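Local coordinates for protein chitinase (Thermococcus chitonophagus, PDB 5XSX) that probably hydrolyses internal links of chitin, this chain being the C-terminal part with a beta-sandwich and a helical domain that holds N-acetylglucosamine units, at residues Met207-Lys212 with Gly372-Thr377; Lys212-Thr217 with Ile249-Ser254; Ala2-Ser7 with Thr14-Leu19; Leu307-Gly312 with Tyr479-Tyr484. All blocks are in the same frame, centred on the assembly; numbering follows the deposited sequence.

Contact 1 of 4, residues Met207-Lys212 with Gly372-Thr377; sequences MALAAK and GGHVPT. With NAG (2-acetamido-2-deoxy-beta-D-glucopyranose), chain C; NAG (2-acetamido-2-deoxy-beta-D-glucopyranose), chain B.
Lys212, near the C-terminal end of helix 203-214, reaches across to the start of helix 374-387, so that two helices of the helical domain meet at the wall of the cleft holding the chitin oligosaccharide. The polar part of the contact lies in the lysine ammonium. NZ donates to Gly372 O at 2.6 Å, standing 39° out of the carbonyl plane, and to O3 of NAG (chain C) at 2.8 Å; Asn174 offers a third acceptor. Gly372 and Gly373 both have positive phi, and Gly373 takes the N-cap position. The apolar part is made by the lysine methylenes. A bend at chi2 (61°) turns the chain over the second helix: CG rests 3.6 Å from His374 CD2, neither over the face nor at the edge of the ring, while CD passes Thr377 OG1 at 3.4 Å, the two side chains crossing at about a right angle. Substituting an alanine for Lys212 would probably leave Gly372 O and the sugar O3 without the donor they share and bare this flank of His374. The imidazole is gripped around its rim, by a hydrogen bond between NE2 and Glu213 OE1 and a weak one between ND1 and Asp333. Leu209 CD1 lies at the ring edge, 3.6 Å from His374 CE1, and O6 of NAG (chain B) sits in the ring plane, 3.4 Å from His374 CD2.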
# COMPACT_ATOMS: atom_id res chain seq x y z
N MET A 207 14.01 -2.95 2.13
CA MET A 207 15.46 -2.99 2.24
C MET A 207 16.03 -4.09 1.35
O MET A 207 17.00 -3.88 0.62
CB MET A 207 15.89 -3.21 3.69
CG MET A 207 15.75 -1.99 4.59
SD MET A 207 17.13 -0.84 4.41
CE MET A 207 18.49 -1.85 4.98
N ALA A 208 15.41 -5.26 1.42
CA ALA A 208 15.84 -6.41 0.63
C ALA A 208 15.64 -6.17 -0.85
O ALA A 208 16.46 -6.57 -1.68
CB ALA A 208 15.10 -7.66 1.08
N LEU A 209 14.53 -5.52 -1.19
CA LEU A 209 14.20 -5.24 -2.59
C LEU A 209 15.23 -4.29 -3.21
O LEU A 209 15.75 -4.55 -4.29
CB LEU A 209 12.80 -4.64 -2.70
CG LEU A 209 12.31 -4.33 -4.11
CD1 LEU A 209 12.31 -5.59 -4.96
CD2 LEU A 209 10.92 -3.71 -4.08
N ALA A 210 15.50 -3.19 -2.52
CA ALA A 210 16.43 -2.18 -3.01
C ALA A 210 17.85 -2.74 -3.16
O ALA A 210 18.61 -2.32 -4.03
CB ALA A 210 16.43 -0.97 -2.09
N ALA A 211 18.19 -3.70 -2.30
CA ALA A 211 19.50 -4.33 -2.35
C ALA A 211 19.68 -5.14 -3.63
O ALA A 211 20.71 -5.06 -4.29
CB ALA A 211 19.71 -5.22 -1.13
N LYS A 212 18.66 -5.92 -3.97
CA LYS A 212 18.68 -6.75 -5.17
C LYS A 212 18.63 -5.90 -6.44
O LYS A 212 19.29 -6.21 -7.44
CB LYS A 212 17.52 -7.74 -5.16
CG LYS A 212 17.32 -8.49 -6.46
CD LYS A 212 18.54 -9.32 -6.82
CE LYS A 212 18.43 -9.88 -8.24
NZ LYS A 212 19.68 -10.58 -8.65
N GLY A 372 17.92 -12.71 -12.59
CA GLY A 372 19.04 -12.80 -11.68
C GLY A 372 18.66 -13.41 -10.34
O GLY A 372 19.25 -13.08 -9.31
N GLY A 373 17.69 -14.32 -10.37
CA GLY A 373 17.20 -14.94 -9.16
C GLY A 373 16.60 -13.91 -8.22
O GLY A 373 16.90 -13.89 -7.03
N HIS A 374 15.75 -13.06 -8.77
CA HIS A 374 15.18 -11.94 -8.03
C HIS A 374 14.38 -12.39 -6.81
O HIS A 374 14.65 -11.95 -5.69
CB HIS A 374 14.28 -11.10 -8.95
CG HIS A 374 13.82 -9.82 -8.34
ND1 HIS A 374 12.74 -9.75 -7.48
CD2 HIS A 374 14.28 -8.56 -8.46
CE1 HIS A 374 12.56 -8.50 -7.11
NE2 HIS A 374 13.48 -7.75 -7.69
N VAL A 375 13.41 -13.26 -7.02
CA VAL A 375 12.53 -13.72 -5.95
C VAL A 375 13.25 -14.44 -4.80
O VAL A 375 13.03 -14.10 -3.64
CB VAL A 375 11.41 -14.63 -6.51
CG1 VAL A 375 10.62 -15.27 -5.38
CG2 VAL A 375 10.49 -13.84 -7.43
N PRO A 376 14.12 -15.43 -5.10
CA PRO A 376 14.75 -16.10 -3.96
C PRO A 376 15.69 -15.20 -3.16
O PRO A 376 15.80 -15.38 -1.94
CB PRO A 376 15.54 -17.24 -4.62
CG PRO A 376 15.76 -16.79 -6.01
CD PRO A 376 14.54 -16.02 -6.39
N THR A 377 16.35 -14.25 -3.81
CA THR A 377 17.24 -13.33 -3.12
C THR A 377 16.50 -12.47 -2.11
O THR A 377 16.90 -12.37 -0.95
CB THR A 377 17.98 -12.39 -4.10
OG1 THR A 377 17.04 -11.81 -5.01
CG2 THR A 377 19.04 -13.16 -4.89
C1 NAG C . 24.25 -8.25 -10.79
C2 NAG C . 22.93 -8.97 -10.68
C3 NAG C . 21.78 -8.11 -11.05
C4 NAG C . 21.85 -6.66 -10.64
C5 NAG C . 23.23 -6.06 -10.41
C6 NAG C . 23.13 -4.95 -9.41
C7 NAG C . 22.66 -11.46 -11.02
C8 NAG C . 22.71 -12.69 -11.94
N2 NAG C . 22.97 -10.14 -11.55
O1 NAG C . 25.23 -9.09 -10.35
O3 NAG C . 20.56 -8.68 -10.45
O4 NAG C . 21.28 -5.92 -11.73
O5 NAG C . 24.23 -7.04 -9.94
O6 NAG C . 23.39 -3.70 -10.03
O7 NAG C . 22.36 -11.59 -9.85
C1 NAG B . 20.00 -5.35 -11.39
C2 NAG B . 19.74 -4.27 -12.40
C3 NAG B . 18.32 -3.83 -12.45
C4 NAG B . 17.41 -4.98 -12.64
C5 NAG B . 17.58 -5.95 -11.51
C6 NAG B . 16.67 -7.12 -11.70
C7 NAG B . 21.17 -2.36 -13.17
C8 NAG B . 22.05 -1.15 -12.82
N2 NAG B . 20.58 -3.12 -12.11
O3 NAG B . 18.16 -2.90 -13.55
O4 NAG B . 16.03 -4.52 -12.71
O5 NAG B . 18.98 -6.44 -11.41
O6 NAG B . 16.88 -8.07 -10.66
O7 NAG B . 20.97 -2.67 -14.34

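Contact 2 of 4, residues Lys212-Thr217 with Ile249-Ser254; sequences KENWGT and IFQVES. With NAG (2-acetamido-2-deoxy-beta-D-glucopyranose), chain D; NAG (2-acetamido-2-deoxy-beta-D-glucopyranose), chain E; NAG (2-acetamido-2-deoxy-beta-D-glucopyranose), chain B; NAG (2-acetamido-2-deoxy-beta-D-glucopyranose), chain C.
The amides of Asn214 and Gln251 meet nearly perpendicular, their planes 79° apart, where the end of helix 203-214 packs against the loop preceding helix 254-263 and both line the oligosaccharide cleft. Asn214 ND2 and Gln251 NE2 are both donors and merely touch; ND2 bonds instead to Gln242 O, and Gln251 OE1 has a weak bond with O3 of NAG (chain B). The Trp215 indole approaches NAG (chain C) obliquely, CD1 being 3.6 Å from the sugar C6, and its ring also meets that of Phe225.

The carboxylate of Glu213 lies between the loop and the sugars. With CG anti to the carbonyl carbon (chi1 -70°) and a bend at chi2, the chain folds along the loop backbone: CB lies 3.5 Å from Ile249 O, and CG equally near Phe250 O. OE1 accepts from O6 of NAG (chain D) at 2.9 Å and is also the atom paired with His374, while OE2 stands 3.2 Å from O4 of NAG (chain B), the oxygen that bridges this sugar to the next. A leucine at Glu213 would probably strip His374 and the sugar O6 of the oxygen they share and leave the bridging oxygen facing a hydrocarbon.

Apart from the sugars, Gly216 CA abuts Ile249 CB at 3.7 Å, and the Phe250 ring packs between helix 288-311 (Ser292, Pro293, Ala296) and Leu206 and Ala210 of helix 203-214. Farther along, Glu253, the N-cap residue of helix 254-263, gives its backbone N-H to O7 of NAG (chain E) at 2.7 Å and 163°.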
# COMPACT_ATOMS: atom_id res chain seq x y z
N LYS A 212 18.66 -5.92 -3.97
CA LYS A 212 18.68 -6.75 -5.17
C LYS A 212 18.63 -5.90 -6.44
O LYS A 212 19.29 -6.21 -7.44
CB LYS A 212 17.52 -7.74 -5.16
CG LYS A 212 17.32 -8.49 -6.46
CD LYS A 212 18.54 -9.32 -6.82
CE LYS A 212 18.43 -9.88 -8.24
NZ LYS A 212 19.68 -10.58 -8.65
N GLU A 213 17.84 -4.83 -6.40
CA GLU A 213 17.61 -4.01 -7.59
C GLU A 213 18.83 -3.19 -8.00
O GLU A 213 19.14 -3.11 -9.19
CB GLU A 213 16.41 -3.08 -7.36
CG GLU A 213 15.07 -3.80 -7.31
CD GLU A 213 14.69 -4.44 -8.63
OE1 GLU A 213 13.78 -5.30 -8.64
OE2 GLU A 213 15.28 -4.08 -9.67
N ASN A 214 19.51 -2.58 -7.04
CA ASN A 214 20.61 -1.68 -7.37
C ASN A 214 21.55 -1.41 -6.19
O ASN A 214 22.11 -0.32 -6.08
CB ASN A 214 20.06 -0.35 -7.90
CG ASN A 214 21.10 0.46 -8.64
OD1 ASN A 214 22.13 -0.06 -9.07
ND2 ASN A 214 20.84 1.76 -8.79
N TRP A 215 21.71 -2.40 -5.31
CA TRP A 215 22.58 -2.28 -4.14
C TRP A 215 22.29 -1.03 -3.31
O TRP A 215 23.19 -0.44 -2.72
CB TRP A 215 24.05 -2.26 -4.56
CG TRP A 215 24.59 -3.58 -5.01
CD1 TRP A 215 24.68 -4.04 -6.29
CD2 TRP A 215 25.12 -4.62 -4.17
NE1 TRP A 215 25.23 -5.30 -6.31
CE2 TRP A 215 25.52 -5.67 -5.02
CE3 TRP A 215 25.31 -4.75 -2.79
CZ2 TRP A 215 26.08 -6.85 -4.53
CZ3 TRP A 215 25.87 -5.92 -2.31
CH2 TRP A 215 26.25 -6.95 -3.18
N GLY A 216 21.02 -0.62 -3.28
CA GLY A 216 20.64 0.61 -2.61
C GLY A 216 20.78 0.55 -1.11
O GLY A 216 21.04 1.56 -0.46
N THR A 217 20.59 -0.64 -0.54
CA THR A 217 20.57 -0.79 0.91
C THR A 217 21.51 -1.88 1.41
O THR A 217 21.24 -2.51 2.44
CB THR A 217 19.15 -1.11 1.39
OG1 THR A 217 18.67 -2.29 0.74
CG2 THR A 217 18.20 0.05 1.08
N ILE A 249 17.07 3.42 -6.60
CA ILE A 249 17.59 2.19 -6.00
C ILE A 249 16.55 1.07 -5.95
O ILE A 249 16.87 -0.06 -5.60
CB ILE A 249 18.12 2.45 -4.57
CG1 ILE A 249 16.99 2.95 -3.67
CG2 ILE A 249 19.26 3.45 -4.60
CD1 ILE A 249 17.42 3.20 -2.24
N PHE A 250 15.31 1.40 -6.30
CA PHE A 250 14.25 0.40 -6.37
C PHE A 250 14.00 -0.02 -7.81
O PHE A 250 13.22 -0.95 -8.06
CB PHE A 250 12.96 0.94 -5.74
CG PHE A 250 13.04 1.13 -4.26
CD1 PHE A 250 12.89 0.06 -3.40
CD2 PHE A 250 13.28 2.39 -3.72
CE1 PHE A 250 12.97 0.23 -2.03
CE2 PHE A 250 13.36 2.57 -2.35
CZ PHE A 250 13.20 1.49 -1.50
N GLN A 251 14.66 0.66 -8.73
CA GLN A 251 14.53 0.40 -10.16
C GLN A 251 13.07 0.44 -10.62
O GLN A 251 12.60 -0.47 -11.31
CB GLN A 251 15.15 -0.95 -10.52
CG GLN A 251 16.67 -0.98 -10.41
CD GLN A 251 17.33 -0.02 -11.38
OE1 GLN A 251 16.87 0.16 -12.50
NE2 GLN A 251 18.42 0.61 -10.94
N VAL A 252 12.36 1.49 -10.22
CA VAL A 252 10.98 1.69 -10.66
C VAL A 252 10.96 2.33 -12.04
O VAL A 252 11.34 3.49 -12.20
CB VAL A 252 10.19 2.56 -9.67
CG1 VAL A 252 8.81 2.87 -10.22
CG2 VAL A 252 10.09 1.88 -8.32
N GLU A 253 10.52 1.56 -13.03
CA GLU A 253 10.50 2.04 -14.41
C GLU A 253 9.53 3.20 -14.59
O GLU A 253 8.62 3.39 -13.79
CB GLU A 253 10.13 0.90 -15.37
CG GLU A 253 11.18 -0.20 -15.46
CD GLU A 253 10.76 -1.33 -16.37
OE1 GLU A 253 9.56 -1.41 -16.73
OE2 GLU A 253 11.62 -2.15 -16.74
N SER A 254 9.75 3.97 -15.65
CA SER A 254 8.92 5.14 -15.93
C SER A 254 7.48 4.75 -16.24
O SER A 254 6.54 5.46 -15.89
CB SER A 254 9.51 5.95 -17.09
OG SER A 254 8.81 7.16 -17.28
C1 NAG D . 14.88 -4.55 -13.50
C2 NAG D . 14.12 -5.28 -14.57
C3 NAG D . 12.84 -4.62 -14.90
C4 NAG D . 11.98 -4.35 -13.70
C5 NAG D . 12.76 -3.68 -12.58
C6 NAG D . 11.93 -3.65 -11.36
C7 NAG D . 15.70 -6.64 -16.07
C8 NAG D . 16.57 -6.76 -17.34
N2 NAG D . 14.96 -5.39 -15.79
O3 NAG D . 12.12 -5.46 -15.83
O4 NAG D . 10.87 -3.46 -14.09
O5 NAG D . 14.02 -4.35 -12.27
O6 NAG D . 11.87 -4.96 -10.79
O7 NAG D . 15.62 -7.57 -15.29
C1 NAG E . 9.66 -4.16 -14.19
C2 NAG E . 8.53 -3.17 -14.01
C3 NAG E . 7.21 -3.62 -14.53
C4 NAG E . 7.27 -4.31 -15.85
C5 NAG E . 8.33 -5.41 -15.85
C6 NAG E . 8.42 -6.04 -17.17
C7 NAG E . 8.77 -1.63 -12.03
C8 NAG E . 8.60 -1.37 -10.53
N2 NAG E . 8.38 -2.92 -12.59
O3 NAG E . 6.36 -2.46 -14.65
O4 NAG E . 5.97 -4.87 -16.14
O5 NAG E . 9.64 -4.87 -15.50
O6 NAG E . 8.47 -5.03 -18.19
O7 NAG E . 9.24 -0.76 -12.76
C1 NAG B . 20.00 -5.35 -11.39
C2 NAG B . 19.74 -4.27 -12.40
C3 NAG B . 18.32 -3.83 -12.45
C4 NAG B . 17.41 -4.98 -12.64
C5 NAG B . 17.58 -5.95 -11.51
C6 NAG B . 16.67 -7.12 -11.70
C7 NAG B . 21.17 -2.36 -13.17
C8 NAG B . 22.05 -1.15 -12.82
N2 NAG B . 20.58 -3.12 -12.11
O3 NAG B . 18.16 -2.90 -13.55
O4 NAG B . 16.03 -4.52 -12.71
O5 NAG B . 18.98 -6.44 -11.41
O6 NAG B . 16.88 -8.07 -10.66
O7 NAG B . 20.97 -2.67 -14.34
C1 NAG C . 24.25 -8.25 -10.79
C2 NAG C . 22.93 -8.97 -10.68
C3 NAG C . 21.78 -8.11 -11.05
C4 NAG C . 21.85 -6.66 -10.64
C5 NAG C . 23.23 -6.06 -10.41
C6 NAG C . 23.13 -4.95 -9.41
C7 NAG C . 22.66 -11.46 -11.02
C8 NAG C . 22.71 -12.69 -11.94
N2 NAG C . 22.97 -10.14 -11.55
O1 NAG C . 25.23 -9.09 -10.35
O3 NAG C . 20.56 -8.68 -10.45
O4 NAG C . 21.28 -5.92 -11.73
O5 NAG C . 24.23 -7.04 -9.94
O6 NAG C . 23.39 -3.70 -10.03
O7 NAG C . 22.36 -11.59 -9.85

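Contact 3 of 4, residues Ala2-Ser7 with Thr14-Leu19; sequences AYRIVS and TVELTL
Arg4 and Glu16 form a salt bridge across a beta hairpin whose first strand, 3-9, is the outer strand of one sheet of the N-terminal beta-sandwich. The arginine leaves its backbone with CG opposite N (chi1 174°) and bends at chi3, while the glutamate runs extended, bringing Arg4 NH2 to 2.6 Å from Glu16 OE2. The N-H points almost straight at the oxygen, which lies in the guanidinium plane but is met from well above the plane of the carboxylate, the two flat groups standing 84° apart. Val6 adds hydrocarbon beside this pair, its CG2 lying 3.5 Å from Glu16 CB.

Tyr3, Ile5, Val15 and Leu17 occupy the sheet face turned to the second sheet of the sandwich. With CG1 anti to the carbonyl carbon (chi1 -60°) and a further bend at chi2, Ile5 brings CD1 to 3.7 Å from Val15 CG2. Tyr3 CB touches Val15 CG1 at 3.9 Å while its ring leads off to Phe100; Leu17 meets the same phenylalanine and Ile38.

Toward the turn the pairing slips by one residue. Val6 and Ser7 together face Thr14, a classic beta bulge: Val6 N binds Thr14 O, Ser7 N reaches the same oxygen weakly, and Thr14 N returns a bond to Ser7 O at 2.9 Å. Beyond the backbone, Thr14 OG1 donates to Ser7 OG at 3.0 Å.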
# COMPACT_ATOMS: atom_id res chain seq x y z
N ALA A 2 -29.30 6.73 -4.72
CA ALA A 2 -30.65 7.27 -4.58
C ALA A 2 -31.64 6.54 -5.49
O ALA A 2 -31.36 6.31 -6.67
CB ALA A 2 -30.65 8.76 -4.88
N TYR A 3 -32.79 6.17 -4.94
CA TYR A 3 -33.83 5.51 -5.73
C TYR A 3 -35.19 6.17 -5.53
O TYR A 3 -35.46 6.77 -4.49
CB TYR A 3 -33.90 4.02 -5.39
CG TYR A 3 -34.06 3.70 -3.92
CD1 TYR A 3 -35.32 3.67 -3.32
CD2 TYR A 3 -32.96 3.43 -3.12
CE1 TYR A 3 -35.47 3.37 -1.98
CE2 TYR A 3 -33.10 3.13 -1.78
CZ TYR A 3 -34.35 3.10 -1.21
OH TYR A 3 -34.50 2.81 0.12
N ARG A 4 -36.05 6.04 -6.53
CA ARG A 4 -37.34 6.72 -6.55
C ARG A 4 -38.35 5.95 -7.39
O ARG A 4 -38.00 5.40 -8.43
CB ARG A 4 -37.16 8.14 -7.09
CG ARG A 4 -38.46 8.91 -7.29
CD ARG A 4 -38.22 10.15 -8.13
NE ARG A 4 -37.67 9.82 -9.44
CZ ARG A 4 -38.40 9.52 -10.51
NH1 ARG A 4 -39.73 9.50 -10.43
NH2 ARG A 4 -37.81 9.23 -11.66
N ILE A 5 -39.60 5.90 -6.93
CA ILE A 5 -40.66 5.24 -7.67
C ILE A 5 -41.10 6.07 -8.87
O ILE A 5 -41.63 7.17 -8.71
CB ILE A 5 -41.89 4.95 -6.79
CG1 ILE A 5 -41.51 4.05 -5.61
CG2 ILE A 5 -42.99 4.29 -7.60
CD1 ILE A 5 -41.14 2.65 -6.01
N VAL A 6 -40.89 5.54 -10.07
CA VAL A 6 -41.32 6.21 -11.29
C VAL A 6 -42.81 6.01 -11.53
O VAL A 6 -43.57 6.97 -11.62
CB VAL A 6 -40.54 5.71 -12.52
CG1 VAL A 6 -41.07 6.37 -13.79
CG2 VAL A 6 -39.06 5.98 -12.36
N SER A 7 -43.21 4.75 -11.62
CA SER A 7 -44.61 4.42 -11.86
C SER A 7 -45.03 3.15 -11.12
O SER A 7 -44.35 2.12 -11.20
CB SER A 7 -44.87 4.26 -13.36
OG SER A 7 -44.16 3.15 -13.88
N THR A 14 -41.91 0.54 -11.34
CA THR A 14 -40.78 1.15 -12.03
C THR A 14 -40.00 2.07 -11.10
O THR A 14 -40.53 3.08 -10.63
CB THR A 14 -41.23 1.93 -13.27
OG1 THR A 14 -42.02 1.08 -14.12
CG2 THR A 14 -40.03 2.42 -14.05
N VAL A 15 -38.75 1.72 -10.84
CA VAL A 15 -37.90 2.49 -9.93
C VAL A 15 -36.70 3.08 -10.68
O VAL A 15 -36.06 2.40 -11.47
CB VAL A 15 -37.39 1.63 -8.76
CG1 VAL A 15 -36.58 2.47 -7.79
CG2 VAL A 15 -38.56 0.97 -8.04
N GLU A 16 -36.41 4.36 -10.42
CA GLU A 16 -35.26 5.01 -11.03
C GLU A 16 -34.09 5.13 -10.05
O GLU A 16 -34.13 5.93 -9.12
CB GLU A 16 -35.63 6.40 -11.55
CG GLU A 16 -34.53 7.05 -12.38
CD GLU A 16 -34.79 8.52 -12.63
OE1 GLU A 16 -34.53 8.99 -13.76
OE2 GLU A 16 -35.25 9.21 -11.70
N LEU A 17 -33.06 4.33 -10.28
CA LEU A 17 -31.86 4.37 -9.45
C LEU A 17 -30.86 5.38 -9.99
O LEU A 17 -30.35 5.23 -11.11
CB LEU A 17 -31.22 2.98 -9.38
CG LEU A 17 -29.86 2.88 -8.69
CD1 LEU A 17 -29.97 3.27 -7.22
CD2 LEU A 17 -29.29 1.48 -8.83
N THR A 18 -30.57 6.41 -9.20
CA THR A 18 -29.63 7.44 -9.61
C THR A 18 -28.27 7.26 -8.93
O THR A 18 -28.16 7.33 -7.71
CB THR A 18 -30.16 8.85 -9.30
OG1 THR A 18 -31.25 9.16 -10.18
CG2 THR A 18 -29.06 9.89 -9.49
N LEU A 19 -27.25 7.03 -9.74
CA LEU A 19 -25.87 6.97 -9.26
C LEU A 19 -25.12 8.19 -9.74
O LEU A 19 -25.33 8.66 -10.86
CB LEU A 19 -25.18 5.70 -9.74
CG LEU A 19 -25.84 4.37 -9.37
CD1 LEU A 19 -24.98 3.23 -9.85
CD2 LEU A 19 -26.08 4.29 -7.88

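Contact 4 of 4, residues Leu307-Gly312 with Tyr479-Tyr484; sequences LYAAVG and YHARNY
Tyr484 lays the edge of its ring against Leu307 and Ala310, where the end of helix 288-311 packs beside the C-terminal helix 475-483. Its CB points toward the first helix, and with CG roughly opposite the backbone N (chi1 -159°) the ring is carried across to Leu307, past Ala310. Going outward, CD2 comes first and lies 4.1 Å from Ala310 CB. CE2 follows, meeting Leu307 CD2 at 3.5 Å; this methyl sits in the plane of the ring, so the leucine touches the rim and not the pi face. At the tip, OH has the same methyl at 4.2 Å but finds its polar partner elsewhere, in a hydrogen bond with Val340 O. Ile343 and Glu344 of helix 340-346, together with Leu306, complete the surroundings of the phenol.

The backbone of Tyr484 takes part as well, its O lying beside Ala310 CB. Next to this, Ala309 CB and Ala481 CB face each other at 4.1 Å, small side chains that let the two helices come close, with Ala309 CA and Ala481 CA 6.2 Å apart. Arg482, on another side of helix 475-483, forms a salt bridge with Asp69 of the beta-sandwich, tying this helix to the other domain. The joint between the two segments thus rests on methyl and ring-edge packing, while the buried phenol hydroxyl is satisfied by a third part of the fold.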
# COMPACT_ATOMS: atom_id res chain seq x y z
N LEU A 307 -4.79 -7.96 -7.42
CA LEU A 307 -5.18 -9.35 -7.20
C LEU A 307 -6.48 -9.43 -6.41
O LEU A 307 -7.38 -10.20 -6.76
CB LEU A 307 -4.07 -10.12 -6.48
CG LEU A 307 -2.78 -10.36 -7.27
CD1 LEU A 307 -1.68 -10.89 -6.36
CD2 LEU A 307 -3.04 -11.33 -8.41
N TYR A 308 -6.58 -8.62 -5.36
CA TYR A 308 -7.78 -8.59 -4.53
C TYR A 308 -9.02 -8.19 -5.32
O TYR A 308 -10.12 -8.65 -5.04
CB TYR A 308 -7.59 -7.62 -3.36
CG TYR A 308 -7.12 -8.28 -2.08
CD1 TYR A 308 -8.00 -8.98 -1.27
CD2 TYR A 308 -5.79 -8.19 -1.68
CE1 TYR A 308 -7.58 -9.58 -0.10
CE2 TYR A 308 -5.36 -8.78 -0.51
CZ TYR A 308 -6.26 -9.47 0.28
OH TYR A 308 -5.83 -10.07 1.44
N ALA A 309 -8.84 -7.33 -6.32
CA ALA A 309 -9.95 -6.86 -7.14
C ALA A 309 -10.47 -7.97 -8.03
O ALA A 309 -11.66 -8.02 -8.35
CB ALA A 309 -9.53 -5.66 -7.97
N ALA A 310 -9.58 -8.87 -8.44
CA ALA A 310 -9.94 -9.97 -9.32
C ALA A 310 -10.27 -11.24 -8.53
O ALA A 310 -11.36 -11.79 -8.64
CB ALA A 310 -8.82 -10.24 -10.31
N VAL A 311 -9.31 -11.69 -7.73
CA VAL A 311 -9.45 -12.92 -6.95
C VAL A 311 -10.57 -12.81 -5.92
O VAL A 311 -11.28 -13.78 -5.65
CB VAL A 311 -8.12 -13.27 -6.24
CG1 VAL A 311 -8.25 -14.56 -5.46
CG2 VAL A 311 -6.99 -13.37 -7.25
N GLY A 312 -10.74 -11.62 -5.35
CA GLY A 312 -11.81 -11.38 -4.41
C GLY A 312 -11.59 -12.04 -3.07
O GLY A 312 -10.63 -11.73 -2.36
N TYR A 479 -10.21 -0.83 -16.48
CA TYR A 479 -10.02 -1.82 -17.54
C TYR A 479 -9.15 -2.98 -17.07
O TYR A 479 -9.50 -4.14 -17.25
CB TYR A 479 -9.41 -1.17 -18.78
CG TYR A 479 -9.26 -2.13 -19.94
CD1 TYR A 479 -10.36 -2.48 -20.72
CD2 TYR A 479 -8.03 -2.69 -20.26
CE1 TYR A 479 -10.24 -3.36 -21.78
CE2 TYR A 479 -7.90 -3.56 -21.32
CZ TYR A 479 -9.00 -3.89 -22.08
OH TYR A 479 -8.88 -4.77 -23.14
N HIS A 480 -8.01 -2.65 -16.47
CA HIS A 480 -7.04 -3.67 -16.06
C HIS A 480 -7.59 -4.60 -14.99
O HIS A 480 -7.46 -5.82 -15.10
CB HIS A 480 -5.76 -3.00 -15.56
CG HIS A 480 -4.97 -2.32 -16.64
ND1 HIS A 480 -4.18 -1.22 -16.40
CD2 HIS A 480 -4.86 -2.58 -17.96
CE1 HIS A 480 -3.61 -0.83 -17.53
NE2 HIS A 480 -4.01 -1.64 -18.49
N ALA A 481 -8.20 -4.04 -13.95
CA ALA A 481 -8.71 -4.83 -12.84
C ALA A 481 -9.92 -5.67 -13.23
O ALA A 481 -10.17 -6.73 -12.65
CB ALA A 481 -9.05 -3.94 -11.66
N ARG A 482 -10.68 -5.20 -14.21
CA ARG A 482 -11.86 -5.91 -14.68
C ARG A 482 -11.48 -7.14 -15.49
O ARG A 482 -12.16 -8.17 -15.44
CB ARG A 482 -12.74 -4.99 -15.52
CG ARG A 482 -14.18 -5.44 -15.62
CD ARG A 482 -14.86 -5.37 -14.26
NE ARG A 482 -16.25 -5.81 -14.32
CZ ARG A 482 -17.26 -5.02 -14.66
NH1 ARG A 482 -17.05 -3.75 -14.99
NH2 ARG A 482 -18.50 -5.50 -14.68
N ASN A 483 -10.38 -7.03 -16.23
CA ASN A 483 -9.96 -8.10 -17.13
C ASN A 483 -8.81 -8.93 -16.57
O ASN A 483 -8.32 -9.84 -17.23
CB ASN A 483 -9.56 -7.50 -18.48
CG ASN A 483 -10.67 -6.69 -19.12
OD1 ASN A 483 -10.48 -5.53 -19.49
ND2 ASN A 483 -11.85 -7.29 -19.23
N TYR A 484 -8.39 -8.61 -15.36
CA TYR A 484 -7.30 -9.34 -14.72
C TYR A 484 -7.77 -10.71 -14.26
O TYR A 484 -8.72 -10.82 -13.48
CB TYR A 484 -6.73 -8.54 -13.54
CG TYR A 484 -5.33 -8.94 -13.14
CD1 TYR A 484 -4.24 -8.65 -13.96
CD2 TYR A 484 -5.09 -9.58 -11.93
CE1 TYR A 484 -2.96 -9.01 -13.60
CE2 TYR A 484 -3.80 -9.94 -11.56
CZ TYR A 484 -2.74 -9.65 -12.40
OH TYR A 484 -1.47 -10.00 -12.03

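Contacts 1 and 2 form one site: their centres are 9 Å apart, they share Lys212 and helix 203-214, and the His374-Glu213 hydrogen bond (NE2 to OE1, 2.6 Å) joins them. Both touch the sugars of chains B and C, and contact 2 follows the oligosaccharide on to D and E. Contact 4 belongs to the same helical domain, its centre about 26 Å from that of contact 1 and 27 Å from that of contact 2, though the side chain of Tyr484 is about 7 Å from a bound NAG. Contact 3 is remote, in the beta-sandwich, its centre about 54 Å from that of contact 1 and 30 Å from that of contact 4.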